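Local coordinates for FEZ-1 protein (Fluoribacter gormanii, PDB 5WCK), which probably hydrolyses beta-lactam antibiotics as a monomeric, dizinc metallo-beta-lactamase of subclass B3, at residues 29-38 / 59-67. The protein carries 2 engineered substitutions. Residues are numbered along the deposited sequence; the frame is centred on the assembly and turned at random.
Sequences LIVTPRGNIL and FKFSDTKIL. With SO4 (sulfate ion), chain E; SO4 (sulfate ion), chain F.
Val31 CG1 lies anti to the backbone N (chi1 174°) and reaches the Phe59 ring at CE1, which leaves CG2 anti to the carbonyl carbon, over the centre of that ring. Phe59 has its own CG anti to the carbonyl carbon; this chi1 of -56° swings the ring toward Val31, and one face of it receives CG2. The result is a CH-pi contact with Val31 CG2 3.8 Å from the ring centroid and 11° off the ring normal. Leu29 CD2 meets the same ring obliquely, 3.8 Å from Phe59 CD2, and Tyr18 packs edge-to-face against it.

Strands 28-32 and 35-39 form a hairpin that turns at Thr32 to Gly35, and its second strand pairs in parallel with strand 64-68. Asn36 N donates to Asp63 O (2.9 Å). Asn36 O takes Lys65 N at 2.8 Å, in the carbonyl plane, as well as a weak bond from Ile66 N. These two donors on one carbonyl mark a beta bulge, where the register slips by one residue. Regular pairing resumes as Leu38 N points almost straight at Ile66 O, 2.9 Å away. Ile37 lies alongside Ile66 on one face of the sheet; on the other, Leu38 CD2 approaches Leu67 CD1 at 4.0 Å, and Ile83 and Ile50 also pack on Leu38.

The paired strands belong to a beta-alpha-beta unit with helix 47-56 of the metallo-beta-lactamase fold. Directional backbone bonds fix their register, bulge included, whereas the CH-pi and methyl contacts at Phe59 have no such directional bonds and hold the incoming loop to the hairpin by shape and burial.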
loop_
_atom_site.group_PDB
_atom_site.type_symbol
_atom_site.label_atom_id
_atom_site.label_comp_id
_atom_site.label_asym_id
_atom_site.label_seq_id
_atom_site.Cartn_x
_atom_site.Cartn_y
_atom_site.Cartn_z
ATOM N N LEU A 29 -7.754 -1.594 -7.429
ATOM C CA LEU A 29 -8.721 -2.645 -7.721
ATOM C C LEU A 29 -8.137 -3.540 -8.808
ATOM O O LEU A 29 -7.719 -3.055 -9.852
ATOM C CB LEU A 29 -10.050 -2.047 -8.203
ATOM C CG LEU A 29 -11.200 -3.045 -8.317
ATOM C CD1 LEU A 29 -11.754 -3.403 -6.943
ATOM C CD2 LEU A 29 -12.307 -2.524 -9.218
ATOM N N ILE A 30 -8.097 -4.846 -8.532
ATOM C CA ILE A 30 -7.631 -5.827 -9.514
ATOM C C ILE A 30 -8.877 -6.628 -9.895
ATOM O O ILE A 30 -9.501 -7.243 -9.038
ATOM C CB ILE A 30 -6.491 -6.708 -8.968
ATOM C CG1 ILE A 30 -5.223 -5.917 -8.640
ATOM C CG2 ILE A 30 -6.150 -7.789 -9.976
ATOM C CD1 ILE A 30 -5.200 -5.226 -7.325
ATOM N N VAL A 31 -9.210 -6.615 -11.187
ATOM C CA VAL A 31 -10.476 -7.149 -11.691
ATOM C C VAL A 31 -10.187 -8.471 -12.406
ATOM O O VAL A 31 -9.386 -8.507 -13.343
ATOM C CB VAL A 31 -11.167 -6.148 -12.629
ATOM C CG1 VAL A 31 -12.403 -6.760 -13.272
ATOM C CG2 VAL A 31 -11.524 -4.874 -11.887
ATOM N N THR A 32 -10.863 -9.533 -11.961
ATOM C CA THR A 32 -10.673 -10.880 -12.514
ATOM C C THR A 32 -12.024 -11.494 -12.833
ATOM O O THR A 32 -13.062 -11.083 -12.321
ATOM C CB THR A 32 -9.889 -11.817 -11.584
ATOM O OG1 THR A 32 -10.793 -12.491 -10.701
ATOM C CG2 THR A 32 -8.829 -11.098 -10.775
ATOM N N PRO A 33 -12.028 -12.548 -13.677
ATOM C CA PRO A 33 -13.264 -13.275 -13.963
ATOM C C PRO A 33 -13.936 -13.919 -12.745
ATOM O O PRO A 33 -15.126 -14.303 -12.841
ATOM C CB PRO A 33 -12.819 -14.333 -14.975
ATOM C CG PRO A 33 -11.565 -13.780 -15.577
ATOM C CD PRO A 33 -10.881 -13.065 -14.434
ATOM N N ARG A 34 -13.204 -14.039 -11.629
ATOM C CA ARG A 34 -13.713 -14.681 -10.426
ATOM C C ARG A 34 -13.891 -13.669 -9.290
ATOM O O ARG A 34 -14.045 -14.068 -8.120
ATOM C CB ARG A 34 -12.789 -15.833 -9.999
ATOM C CG ARG A 34 -12.538 -16.865 -11.095
ATOM C CD ARG A 34 -13.811 -17.536 -11.575
ATOM N NE ARG A 34 -14.384 -18.356 -10.539
ATOM C CZ ARG A 34 -15.577 -18.944 -10.604
ATOM N NH1 ARG A 34 -16.400 -18.689 -11.613
ATOM N NH2 ARG A 34 -15.919 -19.806 -9.667
ATOM N N GLY A 35 -13.887 -12.376 -9.631
ATOM C CA GLY A 35 -14.119 -11.317 -8.660
ATOM C C GLY A 35 -12.910 -10.411 -8.556
ATOM O O GLY A 35 -11.928 -10.568 -9.303
ATOM N N ASN A 36 -12.982 -9.465 -7.615
ATOM C CA ASN A 36 -12.010 -8.371 -7.559
ATOM C C ASN A 36 -11.227 -8.378 -6.245
ATOM O O ASN A 36 -11.726 -8.835 -5.203
ATOM C CB ASN A 36 -12.727 -7.033 -7.734
ATOM C CG ASN A 36 -13.580 -7.009 -8.981
ATOM O OD1 ASN A 36 -13.279 -7.690 -9.972
ATOM N ND2 ASN A 36 -14.660 -6.248 -8.922
ATOM N N ILE A 37 -10.003 -7.831 -6.303
ATOM C CA ILE A 37 -9.154 -7.621 -5.141
ATOM C C ILE A 37 -9.046 -6.107 -4.927
ATOM O O ILE A 37 -8.815 -5.375 -5.897
ATOM C CB ILE A 37 -7.744 -8.191 -5.340
ATOM C CG1 ILE A 37 -7.785 -9.681 -5.707
ATOM C CG2 ILE A 37 -6.859 -7.916 -4.130
ATOM C CD1 ILE A 37 -6.449 -10.254 -6.108
ATOM N N LEU A 38 -9.268 -5.669 -3.692
ATOM C CA LEU A 38 -9.112 -4.275 -3.297
ATOM C C LEU A 38 -7.898 -4.145 -2.375
ATOM O O LEU A 38 -7.753 -4.932 -1.418
ATOM C CB LEU A 38 -10.385 -3.799 -2.588
ATOM C CG LEU A 38 -10.341 -2.375 -2.049
ATOM C CD1 LEU A 38 -10.207 -1.348 -3.156
ATOM C CD2 LEU A 38 -11.569 -2.058 -1.209
ATOM N N PHE A 59 -17.826 -1.651 -12.303
ATOM C CA PHE A 59 -17.683 -2.856 -11.528
ATOM C C PHE A 59 -18.654 -2.837 -10.342
ATOM O O PHE A 59 -19.292 -1.818 -10.042
ATOM C CB PHE A 59 -16.217 -3.010 -11.111
ATOM C CG PHE A 59 -15.268 -3.013 -12.277
ATOM C CD1 PHE A 59 -15.407 -3.933 -13.301
ATOM C CD2 PHE A 59 -14.256 -2.065 -12.389
ATOM C CE1 PHE A 59 -14.548 -3.931 -14.383
ATOM C CE2 PHE A 59 -13.413 -2.045 -13.487
ATOM C CZ PHE A 59 -13.561 -2.976 -14.491
ATOM N N LYS A 60 -18.786 -3.981 -9.681
ATOM C CA LYS A 60 -19.690 -4.131 -8.568
ATOM C C LYS A 60 -18.894 -4.155 -7.269
ATOM O O LYS A 60 -17.956 -4.932 -7.122
ATOM C CB LYS A 60 -20.519 -5.413 -8.672
ATOM C CG LYS A 60 -21.488 -5.490 -9.843
ATOM C CD LYS A 60 -22.397 -6.700 -9.782
ATOM C CE LYS A 60 -23.304 -6.793 -10.991
ATOM N NZ LYS A 60 -24.064 -8.064 -11.002
ATOM N N PHE A 61 -19.330 -3.353 -6.293
ATOM C CA PHE A 61 -18.700 -3.372 -4.991
ATOM C C PHE A 61 -18.853 -4.760 -4.362
ATOM O O PHE A 61 -17.918 -5.267 -3.711
ATOM C CB PHE A 61 -19.301 -2.262 -4.130
ATOM C CG PHE A 61 -18.585 -1.963 -2.842
ATOM C CD1 PHE A 61 -17.218 -1.764 -2.814
ATOM C CD2 PHE A 61 -19.303 -1.808 -1.659
ATOM C CE1 PHE A 61 -16.573 -1.456 -1.631
ATOM C CE2 PHE A 61 -18.664 -1.459 -0.479
ATOM C CZ PHE A 61 -17.291 -1.302 -0.465
ATOM N N SER A 62 -20.014 -5.401 -4.603
ATOM C CA SER A 62 -20.328 -6.716 -4.066
ATOM C C SER A 62 -19.399 -7.795 -4.630
ATOM O O SER A 62 -19.360 -8.883 -4.084
ATOM C CB SER A 62 -21.790 -7.080 -4.345
ATOM O OG SER A 62 -22.046 -7.116 -5.736
ATOM N N ASP A 63 -18.661 -7.495 -5.709
ATOM C CA ASP A 63 -17.719 -8.477 -6.277
ATOM C C ASP A 63 -16.338 -8.385 -5.613
ATOM O O ASP A 63 -15.427 -9.072 -6.059
ATOM C CB ASP A 63 -17.542 -8.268 -7.782
ATOM C CG ASP A 63 -18.680 -8.831 -8.622
ATOM O OD1 ASP A 63 -19.442 -9.654 -8.086
ATOM O OD2 ASP A 63 -18.793 -8.419 -9.797
ATOM N N THR A 64 -16.175 -7.566 -4.566
ATOM C CA THR A 64 -14.886 -7.496 -3.859
ATOM C C THR A 64 -14.713 -8.772 -3.027
ATOM O O THR A 64 -15.403 -8.962 -1.998
ATOM C CB THR A 64 -14.808 -6.276 -2.938
ATOM O OG1 THR A 64 -15.148 -5.095 -3.659
ATOM C CG2 THR A 64 -13.441 -6.087 -2.318
ATOM N N LYS A 65 -13.811 -9.654 -3.474
ATOM C CA LYS A 65 -13.601 -10.956 -2.849
ATOM C C LYS A 65 -12.484 -10.939 -1.795
ATOM O O LYS A 65 -12.497 -11.774 -0.858
ATOM C CB LYS A 65 -13.207 -12.000 -3.893
ATOM C CG LYS A 65 -14.235 -12.235 -4.985
ATOM C CD LYS A 65 -15.527 -12.819 -4.475
ATOM C CE LYS A 65 -16.483 -13.157 -5.599
ATOM N NZ LYS A 65 -17.783 -13.631 -5.071
ATOM N N ILE A 66 -11.488 -10.062 -1.979
ATOM C CA ILE A 66 -10.253 -10.060 -1.181
ATOM C C ILE A 66 -9.908 -8.604 -0.886
ATOM O O ILE A 66 -9.970 -7.767 -1.795
ATOM C CB ILE A 66 -9.076 -10.757 -1.908
ATOM C CG1 ILE A 66 -9.384 -12.234 -2.202
ATOM C CG2 ILE A 66 -7.807 -10.635 -1.094
ATOM C CD1 ILE A 66 -8.300 -12.945 -3.002
ATOM N N LEU A 67 -9.560 -8.339 0.379
ATOM C CA LEU A 67 -9.081 -7.041 0.840
ATOM C C LEU A 67 -7.654 -7.202 1.355
ATOM O O LEU A 67 -7.382 -8.077 2.201
ATOM C CB LEU A 67 -9.987 -6.534 1.970
ATOM C CG LEU A 67 -9.568 -5.207 2.614
ATOM C CD1 LEU A 67 -9.541 -4.046 1.628
ATOM C CD2 LEU A 67 -10.482 -4.876 3.777
HETATM S S SO4 E . -22.936 -2.856 -6.062
HETATM O O1 SO4 E . -23.630 -1.764 -5.326
HETATM O O2 SO4 E . -23.912 -3.587 -6.911
HETATM O O3 SO4 E . -21.956 -2.285 -6.965
HETATM O O4 SO4 E . -22.406 -3.820 -5.094
HETATM S S SO4 F . -12.679 -19.696 -7.663
HETATM O O1 SO4 F . -12.134 -18.342 -7.658
HETATM O O2 SO4 F . -14.057 -19.666 -7.135
HETATM O O3 SO4 F . -12.659 -20.158 -9.080
HETATM O O4 SO4 F . -11.916 -20.680 -6.918
#